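Local coordinates for protein putative cytochrome P450 YjiB (Bacillus subtilis subsp. subtilis, PDB 4RM4) that probably acts as a heme-dependent cytochrome P450 monooxygenase, using its bound heme iron to activate molecular oxygen and insert one atom into substrates, at residues Glu109-Glu114 against Ile144-Gly149; Phe135-Pro140 against Gln157-Ser162; Val39-Asp42 against Val47-Val50. One frame throughout, in Å; residues are numbered along the deposited sequence.

The three contacts illustrate how the chemistry of a contact follows its place in a fold. Contacts 1 and 2 are both at the surface, about 13 Å apart between centres, and share helix 138-147; F158 of contact 2 packs on S145 and L148 of contact 1. Contact 1 rests on two opposite charges meeting in a salt bridge, contact 2 on a single lysine laid over a tyrosine ring and bridged by a water. Contact 3 lies on the opposite side of the chain's centre, its nearest atoms about 26 Å from contact 2. Partly buried, it joins two strands through backbone hydrogen bonds and aromatic packing, and buries far more surface.

Contact 1: Glu109-Glu114 against Ile144-Gly149; sequences EPRIQE and ISELLG
R111 and E146 meet in a salt-bridge network that also takes in E114, tying helix 102-123 to helix 138-147; these correspond to helices D and E of the P450 fold, part of its helical core. The pair shows how two long side chains, one from each helix, together span the distance between them. R111 starts with CB directed at the other helix, and its first torsion, chi1 -118°, lies away from any staggered position. CG then passes E146 OE1 at 3.6 Å. The bend about CB-CG (chi2 -65°) turns the chain along its own helix, toward E114. CD comes closer still to the glutamate, 3.0 Å from the same E146 OE1, so the carboxylate packs tightly against the aliphatic part of the arginine as well as against its charge. R111 NE then forms a salt bridge with E114 OE1 at 3.0 Å, one turn further on. The central CZ lies almost equally far from both E146 oxygens. At the tip, R111 NH1 makes the salt bridge across the contact, 2.9 Å from E146 OE2. The guanidinium and carboxylate planes stand 45° apart, an oblique meeting rather than a flat paired one. The glutamate crosses the arginine at about a right angle, extended beyond CG, and it also touches I115 of helix 102-123. The arginine charge probably eases the approach of the two acids, whose nearest oxygens, E114 OE1 and E146 OE1, remain 6.5 Å apart. Beside E146 in the chain, L147 touches W108, a second join between the same helices. Just past E146 helix 138-147 stops in a Schellman motif with G149, at positive phi, as its C-prime residue, and G149 N makes a weak 3.2 Å bond to E146 O.

Contact 2: Phe135-Pro140 against Gln157-Ser162; sequences FSYPLP and QFKAWS
A cation-pi contact between K159 and Y137, at the surface, joins helix 155-165 to the junction of helices 131-136 and 138-147. The two side chains come from opposite directions, and K159 NZ ends over one face of the phenol ring, 3.5 Å from the centroid of the Y137 ring and 26° off its normal. It sits toward the rim, nearest CZ and CE1, while K159 CE lies 3.0 Å from Y137 OH. The lysine reaches this place with CG anti to the backbone N (chi1 178°) and a bend at chi2. On a side turned away from the ring, the ammonium gives a hydrogen bond to a water 2.7 Å from K159 NZ, and that water donates to P138 O at 3.0 Å. The phenol is anchored separately, its OH hydrogen-bonded to D163 one turn beyond K159. A leucine in place of Y137 would probably leave the lysine charge without its aromatic face and D163 without the phenol hydroxyl. A pi face and a bridged water thus share one ammonium where, in the P450 fold, the E-helix region packs beside the F helix.

Contact 3: Val39-Asp42 against Val47-Val50; sequences VSFD and VWSV
F41 and W48 form the tight part of this two-stranded contact, facing each other as a non-hydrogen-bonded pair. The edge of the phenylalanine meets the indole face, ring planes 53° apart, with F41 CD1 only 3.3 Å from W48 CE2. F41 CB sits over the six-membered ring, 3.7 Å from its centroid. The indole takes up this position because W48 CG lies anti to the carbonyl carbon (chi1 -69°), swinging the ring toward the partner strand, where V39 CG1 also reaches W48 CE3 at 3.7 Å. D308 accepts a hydrogen bond from W48 NE1. The other face, carrying S40, S49, D42 and V47, is looser: the serine side chains do not touch each other, and V47 leans on M309 and L311. Here the strands are held by their backbones. S40 and S49 bond mutually, S49 N to S40 O being 2.8 Å, whereas toward the turn V47 N to D42 O stretches to 3.3 Å with an N-H...O angle of 142°. In that turn N45 ND2 hydrogen-bonds D42 OD2. This is a beta hairpin, with 39-42 as an edge strand and 47-50 parallel to 309-312, in the mixed sheet characteristic of the P450 fold.

Contact 1: Glu109-Glu114 against Ile144-Gly149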
loop_
_atom_site.group_PDB
_atom_site.type_symbol
_atom_site.label_atom_id
_atom_site.label_comp_id
_atom_site.label_asym_id
_atom_site.label_seq_id
_atom_site.Cartn_x
_atom_site.Cartn_y
_atom_site.Cartn_z
ATOM N N GLU A 109 -10.186 -15.681 -3.513
ATOM C CA GLU A 109 -9.120 -15.937 -4.487
ATOM C C GLU A 109 -9.697 -16.215 -5.880
ATOM O O GLU A 109 -9.228 -15.649 -6.875
ATOM C CB GLU A 109 -8.226 -17.088 -4.028
ATOM C CG GLU A 109 -7.103 -17.413 -4.996
ATOM C CD GLU A 109 -6.257 -18.576 -4.527
ATOM O OE1 GLU A 109 -6.679 -19.275 -3.578
ATOM O OE2 GLU A 109 -5.170 -18.788 -5.108
ATOM N N PRO A 110 -10.710 -17.097 -5.953
ATOM C CA PRO A 110 -11.453 -17.319 -7.195
ATOM C C PRO A 110 -11.804 -16.022 -7.908
ATOM O O PRO A 110 -11.466 -15.863 -9.085
ATOM C CB PRO A 110 -12.740 -17.992 -6.711
ATOM C CG PRO A 110 -12.416 -18.565 -5.349
ATOM C CD PRO A 110 -11.057 -18.100 -4.932
ATOM N N ARG A 111 -12.470 -15.100 -7.216
ATOM C CA ARG A 111 -12.928 -13.870 -7.860
ATOM C C ARG A 111 -11.804 -12.916 -8.251
ATOM O O ARG A 111 -11.917 -12.187 -9.238
ATOM C CB ARG A 111 -13.962 -13.139 -7.003
ATOM C CG ARG A 111 -15.322 -13.008 -7.681
ATOM C CD ARG A 111 -15.236 -12.127 -8.926
ATOM N NE ARG A 111 -16.238 -12.498 -9.922
ATOM C CZ ARG A 111 -16.583 -11.742 -10.960
ATOM N NH1 ARG A 111 -16.021 -10.551 -11.143
ATOM N NH2 ARG A 111 -17.505 -12.176 -11.809
ATOM N N ILE A 112 -10.724 -12.907 -7.474
ATOM C CA ILE A 112 -9.590 -12.056 -7.807
ATOM C C ILE A 112 -8.928 -12.592 -9.072
ATOM O O ILE A 112 -8.486 -11.817 -9.928
ATOM C CB ILE A 112 -8.583 -11.978 -6.641
ATOM C CG1 ILE A 112 -9.294 -11.418 -5.392
ATOM C CG2 ILE A 112 -7.367 -11.144 -7.052
ATOM C CD1 ILE A 112 -8.535 -11.614 -4.082
ATOM N N GLN A 113 -8.896 -13.916 -9.199
ATOM C CA GLN A 113 -8.354 -14.564 -10.391
ATOM C C GLN A 113 -9.173 -14.223 -11.627
ATOM O O GLN A 113 -8.626 -13.915 -12.686
ATOM C CB GLN A 113 -8.267 -16.082 -10.205
ATOM C CG GLN A 113 -7.573 -16.818 -11.359
ATOM C CD GLN A 113 -6.107 -16.440 -11.516
ATOM O OE1 GLN A 113 -5.280 -16.737 -10.654
ATOM N NE2 GLN A 113 -5.778 -15.791 -12.628
ATOM N N GLU A 114 -10.494 -14.268 -11.488
ATOM C CA GLU A 114 -11.375 -13.981 -12.607
ATOM C C GLU A 114 -11.218 -12.531 -13.061
ATOM O O GLU A 114 -11.149 -12.253 -14.255
ATOM C CB GLU A 114 -12.821 -14.307 -12.225
ATOM C CG GLU A 114 -13.033 -15.781 -11.909
ATOM C CD GLU A 114 -14.374 -16.080 -11.249
ATOM O OE1 GLU A 114 -15.060 -15.131 -10.815
ATOM O OE2 GLU A 114 -14.739 -17.271 -11.163
ATOM N N ILE A 144 -11.464 -4.442 -4.557
ATOM C CA ILE A 144 -11.966 -3.923 -3.284
ATOM C C ILE A 144 -13.454 -3.571 -3.384
ATOM O O ILE A 144 -14.215 -3.679 -2.412
ATOM C CB ILE A 144 -11.154 -2.698 -2.794
ATOM C CG1 ILE A 144 -11.363 -2.498 -1.291
ATOM C CG2 ILE A 144 -11.493 -1.447 -3.599
ATOM C CD1 ILE A 144 -10.829 -3.661 -0.438
ATOM N N SER A 145 -13.882 -3.157 -4.567
ATOM C CA SER A 145 -15.299 -2.841 -4.719
ATOM C C SER A 145 -16.125 -4.110 -4.503
ATOM O O SER A 145 -17.151 -4.079 -3.832
ATOM C CB SER A 145 -15.594 -2.217 -6.085
ATOM O OG SER A 145 -15.654 -3.210 -7.093
ATOM N N GLU A 146 -15.672 -5.221 -5.067
ATOM C CA GLU A 146 -16.380 -6.495 -4.912
ATOM C C GLU A 146 -16.270 -7.028 -3.494
ATOM O O GLU A 146 -17.214 -7.610 -2.952
ATOM C CB GLU A 146 -15.892 -7.531 -5.932
ATOM C CG GLU A 146 -16.154 -7.143 -7.384
ATOM C CD GLU A 146 -16.114 -8.332 -8.331
ATOM O OE1 GLU A 146 -16.050 -9.483 -7.845
ATOM O OE2 GLU A 146 -16.158 -8.118 -9.561
ATOM N N LEU A 147 -15.117 -6.808 -2.877
ATOM C CA LEU A 147 -14.934 -7.189 -1.488
ATOM C C LEU A 147 -15.712 -6.293 -0.532
ATOM O O LEU A 147 -16.018 -6.701 0.587
ATOM C CB LEU A 147 -13.450 -7.177 -1.120
ATOM C CG LEU A 147 -12.735 -8.514 -1.228
ATOM C CD1 LEU A 147 -13.364 -9.496 -0.258
ATOM C CD2 LEU A 147 -12.776 -9.037 -2.668
ATOM N N LEU A 148 -16.035 -5.077 -0.966
ATOM C CA LEU A 148 -16.865 -4.168 -0.164
ATOM C C LEU A 148 -18.342 -4.251 -0.513
ATOM O O LEU A 148 -19.144 -3.446 -0.028
ATOM C CB LEU A 148 -16.408 -2.718 -0.312
ATOM C CG LEU A 148 -15.205 -2.355 0.552
ATOM C CD1 LEU A 148 -14.675 -0.986 0.158
ATOM C CD2 LEU A 148 -15.612 -2.369 2.013
ATOM N N GLY A 149 -18.695 -5.198 -1.375
ATOM C CA GLY A 149 -20.088 -5.432 -1.713
ATOM C C GLY A 149 -20.727 -4.321 -2.522
ATOM O O GLY A 149 -21.947 -4.137 -2.486
#

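Contact 2: Phe135-Pro140 against Gln157-Ser162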
loop_
_atom_site.group_PDB
_atom_site.type_symbol
_atom_site.label_atom_id
_atom_site.label_comp_id
_atom_site.label_asym_id
_atom_site.label_seq_id
_atom_site.Cartn_x
_atom_site.Cartn_y
_atom_site.Cartn_z
ATOM N N PHE A 135 -3.669 -2.499 -16.358
ATOM C CA PHE A 135 -3.605 -3.670 -15.489
ATOM C C PHE A 135 -3.501 -3.316 -14.008
ATOM O O PHE A 135 -4.448 -3.524 -13.265
ATOM C CB PHE A 135 -2.470 -4.605 -15.922
ATOM C CG PHE A 135 -2.464 -5.943 -15.221
ATOM C CD1 PHE A 135 -3.555 -6.801 -15.304
ATOM C CD2 PHE A 135 -1.356 -6.351 -14.499
ATOM C CE1 PHE A 135 -3.549 -8.032 -14.672
ATOM C CE2 PHE A 135 -1.334 -7.580 -13.859
ATOM C CZ PHE A 135 -2.426 -8.430 -13.947
ATOM N N SER A 136 -2.366 -2.776 -13.578
ATOM C CA SER A 136 -2.154 -2.588 -12.138
ATOM C C SER A 136 -3.015 -1.492 -11.510
ATOM O O SER A 136 -3.349 -1.593 -10.336
ATOM C CB SER A 136 -0.668 -2.365 -11.826
ATOM O OG SER A 136 -0.218 -1.147 -12.372
ATOM N N TYR A 137 -3.371 -0.453 -12.274
ATOM C CA TYR A 137 -4.263 0.606 -11.768
ATOM C C TYR A 137 -5.712 0.133 -11.517
ATOM O O TYR A 137 -6.262 0.311 -10.415
ATOM C CB TYR A 137 -4.210 1.864 -12.665
ATOM C CG TYR A 137 -5.452 2.742 -12.645
ATOM C CD1 TYR A 137 -5.863 3.378 -11.487
ATOM C CD2 TYR A 137 -6.192 2.950 -13.805
ATOM C CE1 TYR A 137 -6.996 4.200 -11.473
ATOM C CE2 TYR A 137 -7.321 3.766 -13.805
ATOM C CZ TYR A 137 -7.718 4.383 -12.638
ATOM O OH TYR A 137 -8.839 5.191 -12.645
ATOM N N PRO A 138 -6.340 -0.482 -12.520
ATOM C CA PRO A 138 -7.731 -0.897 -12.295
ATOM C C PRO A 138 -7.915 -2.090 -11.347
ATOM O O PRO A 138 -8.951 -2.175 -10.663
ATOM C CB PRO A 138 -8.203 -1.282 -13.699
ATOM C CG PRO A 138 -6.935 -1.659 -14.429
ATOM C CD PRO A 138 -5.916 -0.690 -13.921
ATOM N N LEU A 139 -6.942 -2.992 -11.300
ATOM C CA LEU A 139 -7.131 -4.262 -10.597
ATOM C C LEU A 139 -7.541 -4.120 -9.121
ATOM O O LEU A 139 -8.543 -4.710 -8.712
ATOM C CB LEU A 139 -5.909 -5.176 -10.766
ATOM C CG LEU A 139 -5.877 -6.540 -10.087
ATOM C CD1 LEU A 139 -7.233 -7.204 -10.096
ATOM C CD2 LEU A 139 -4.851 -7.428 -10.787
ATOM N N PRO A 140 -6.791 -3.334 -8.325
ATOM C CA PRO A 140 -7.137 -3.295 -6.893
ATOM C C PRO A 140 -8.483 -2.631 -6.615
ATOM O O PRO A 140 -9.158 -2.962 -5.629
ATOM C CB PRO A 140 -6.010 -2.454 -6.278
ATOM C CG PRO A 140 -4.854 -2.630 -7.232
ATOM C CD PRO A 140 -5.499 -2.670 -8.593
ATOM N N GLN A 157 -19.385 4.858 -10.579
ATOM C CA GLN A 157 -19.473 5.912 -9.588
ATOM C C GLN A 157 -18.420 5.647 -8.524
ATOM O O GLN A 157 -17.786 6.557 -7.997
ATOM C CB GLN A 157 -20.868 5.879 -8.971
ATOM C CG GLN A 157 -21.253 7.106 -8.188
ATOM C CD GLN A 157 -22.686 7.019 -7.696
ATOM O OE1 GLN A 157 -23.336 5.974 -7.819
ATOM N NE2 GLN A 157 -23.188 8.114 -7.142
ATOM N N PHE A 158 -18.242 4.373 -8.213
ATOM C CA PHE A 158 -17.278 3.967 -7.205
ATOM C C PHE A 158 -15.848 4.197 -7.684
ATOM O O PHE A 158 -15.024 4.747 -6.965
ATOM C CB PHE A 158 -17.484 2.497 -6.864
ATOM C CG PHE A 158 -16.785 2.069 -5.617
ATOM C CD1 PHE A 158 -17.299 2.405 -4.382
ATOM C CD2 PHE A 158 -15.624 1.343 -5.681
ATOM C CE1 PHE A 158 -16.656 2.018 -3.221
ATOM C CE2 PHE A 158 -14.980 0.944 -4.523
ATOM C CZ PHE A 158 -15.511 1.283 -3.296
ATOM N N LYS A 159 -15.562 3.770 -8.906
ATOM C CA LYS A 159 -14.266 4.017 -9.521
ATOM C C LYS A 159 -13.941 5.510 -9.539
ATOM O O LYS A 159 -12.827 5.915 -9.236
ATOM C CB LYS A 159 -14.248 3.446 -10.937
ATOM C CG LYS A 159 -12.954 3.681 -11.696
ATOM C CD LYS A 159 -11.793 2.940 -11.037
ATOM C CE LYS A 159 -10.609 2.814 -11.983
ATOM N NZ LYS A 159 -9.491 2.017 -11.402
ATOM N N ALA A 160 -14.932 6.329 -9.882
ATOM C CA ALA A 160 -14.749 7.774 -9.941
ATOM C C ALA A 160 -14.309 8.357 -8.602
ATOM O O ALA A 160 -13.434 9.222 -8.551
ATOM C CB ALA A 160 -16.026 8.453 -10.419
ATOM N N TRP A 161 -14.934 7.884 -7.526
ATOM C CA TRP A 161 -14.525 8.238 -6.166
ATOM C C TRP A 161 -13.089 7.797 -5.868
ATOM O O TRP A 161 -12.312 8.548 -5.268
ATOM C CB TRP A 161 -15.467 7.589 -5.155
ATOM C CG TRP A 161 -16.810 8.244 -5.060
ATOM C CD1 TRP A 161 -17.083 9.574 -5.173
ATOM C CD2 TRP A 161 -18.065 7.593 -4.839
ATOM N NE1 TRP A 161 -18.434 9.795 -5.031
ATOM C CE2 TRP A 161 -19.059 8.592 -4.827
ATOM C CE3 TRP A 161 -18.447 6.257 -4.651
ATOM C CZ2 TRP A 161 -20.409 8.303 -4.637
ATOM C CZ3 TRP A 161 -19.786 5.973 -4.461
ATOM C CH2 TRP A 161 -20.751 6.991 -4.456
ATOM N N SER A 162 -12.736 6.580 -6.277
ATOM C CA SER A 162 -11.381 6.081 -6.029
ATOM C C SER A 162 -10.335 6.903 -6.764
ATOM O O SER A 162 -9.212 7.075 -6.277
ATOM C CB SER A 162 -11.249 4.599 -6.387
ATOM O OG SER A 162 -11.754 3.792 -5.342
HETATM O O HOH W 1 -10.939 -0.284 -11.787
#

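Contact 3: Val39-Asp42 against Val47-Val50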
loop_
_atom_site.group_PDB
_atom_site.type_symbol
_atom_site.label_atom_id
_atom_site.label_comp_id
_atom_site.label_asym_id
_atom_site.label_seq_id
_atom_site.Cartn_x
_atom_site.Cartn_y
_atom_site.Cartn_z
ATOM N N VAL A 39 20.045 9.983 11.429
ATOM C CA VAL A 39 18.973 10.618 12.185
ATOM C C VAL A 39 19.114 12.130 12.018
ATOM O O VAL A 39 19.996 12.741 12.587
ATOM C CB VAL A 39 19.008 10.246 13.679
ATOM C CG1 VAL A 39 17.890 10.957 14.425
ATOM C CG2 VAL A 39 18.884 8.738 13.845
ATOM N N SER A 40 18.231 12.724 11.232
ATOM C CA SER A 40 18.455 14.075 10.717
ATOM C C SER A 40 17.291 14.994 11.082
ATOM O O SER A 40 16.150 14.559 11.070
ATOM C CB SER A 40 18.586 13.987 9.190
ATOM O OG SER A 40 18.743 15.257 8.607
ATOM N N PHE A 41 17.568 16.260 11.407
ATOM C CA PHE A 41 16.479 17.193 11.722
ATOM C C PHE A 41 16.353 18.294 10.673
ATOM O O PHE A 41 17.318 18.965 10.334
ATOM C CB PHE A 41 16.668 17.815 13.109
ATOM C CG PHE A 41 15.449 18.541 13.618
ATOM C CD1 PHE A 41 14.311 17.832 13.975
ATOM C CD2 PHE A 41 15.448 19.925 13.758
ATOM C CE1 PHE A 41 13.190 18.477 14.440
ATOM C CE2 PHE A 41 14.309 20.585 14.236
ATOM C CZ PHE A 41 13.183 19.858 14.574
ATOM N N ASP A 42 15.143 18.468 10.163
ATOM C CA ASP A 42 14.859 19.475 9.153
ATOM C C ASP A 42 14.361 20.706 9.889
ATOM O O ASP A 42 13.313 20.670 10.527
ATOM C CB ASP A 42 13.802 18.908 8.193
ATOM C CG ASP A 42 13.322 19.916 7.162
ATOM O OD1 ASP A 42 13.252 21.126 7.465
ATOM O OD2 ASP A 42 12.972 19.470 6.048
ATOM N N VAL A 47 11.000 18.527 11.498
ATOM C CA VAL A 47 10.752 17.106 11.536
ATOM C C VAL A 47 12.047 16.314 11.468
ATOM O O VAL A 47 12.998 16.689 10.770
ATOM C CB VAL A 47 9.795 16.678 10.407
ATOM C CG1 VAL A 47 9.517 15.189 10.487
ATOM C CG2 VAL A 47 8.498 17.460 10.504
ATOM N N TRP A 48 12.087 15.232 12.235
ATOM C CA TRP A 48 13.178 14.276 12.167
ATOM C C TRP A 48 12.960 13.240 11.066
ATOM O O TRP A 48 11.847 12.787 10.859
ATOM C CB TRP A 48 13.273 13.531 13.496
ATOM C CG TRP A 48 13.727 14.361 14.645
ATOM C CD1 TRP A 48 12.959 14.974 15.580
ATOM C CD2 TRP A 48 15.077 14.615 15.002
ATOM N NE1 TRP A 48 13.749 15.621 16.497
ATOM C CE2 TRP A 48 15.063 15.413 16.160
ATOM C CE3 TRP A 48 16.304 14.264 14.436
ATOM C CZ2 TRP A 48 16.227 15.863 16.768
ATOM C CZ3 TRP A 48 17.463 14.694 15.050
ATOM C CH2 TRP A 48 17.414 15.495 16.199
ATOM N N SER A 49 14.036 12.845 10.395
ATOM C CA SER A 49 13.994 11.737 9.443
ATOM C C SER A 49 14.931 10.624 9.912
ATOM O O SER A 49 16.052 10.876 10.332
ATOM C CB SER A 49 14.368 12.214 8.034
ATOM O OG SER A 49 13.338 13.041 7.518
ATOM N N VAL A 50 14.454 9.387 9.870
ATOM C CA VAL A 50 15.206 8.266 10.411
ATOM C C VAL A 50 15.373 7.235 9.287
ATOM O O VAL A 50 14.405 6.907 8.621
ATOM C CB VAL A 50 14.499 7.657 11.646
ATOM C CG1 VAL A 50 15.160 6.366 12.037
ATOM C CG2 VAL A 50 14.549 8.649 12.820
#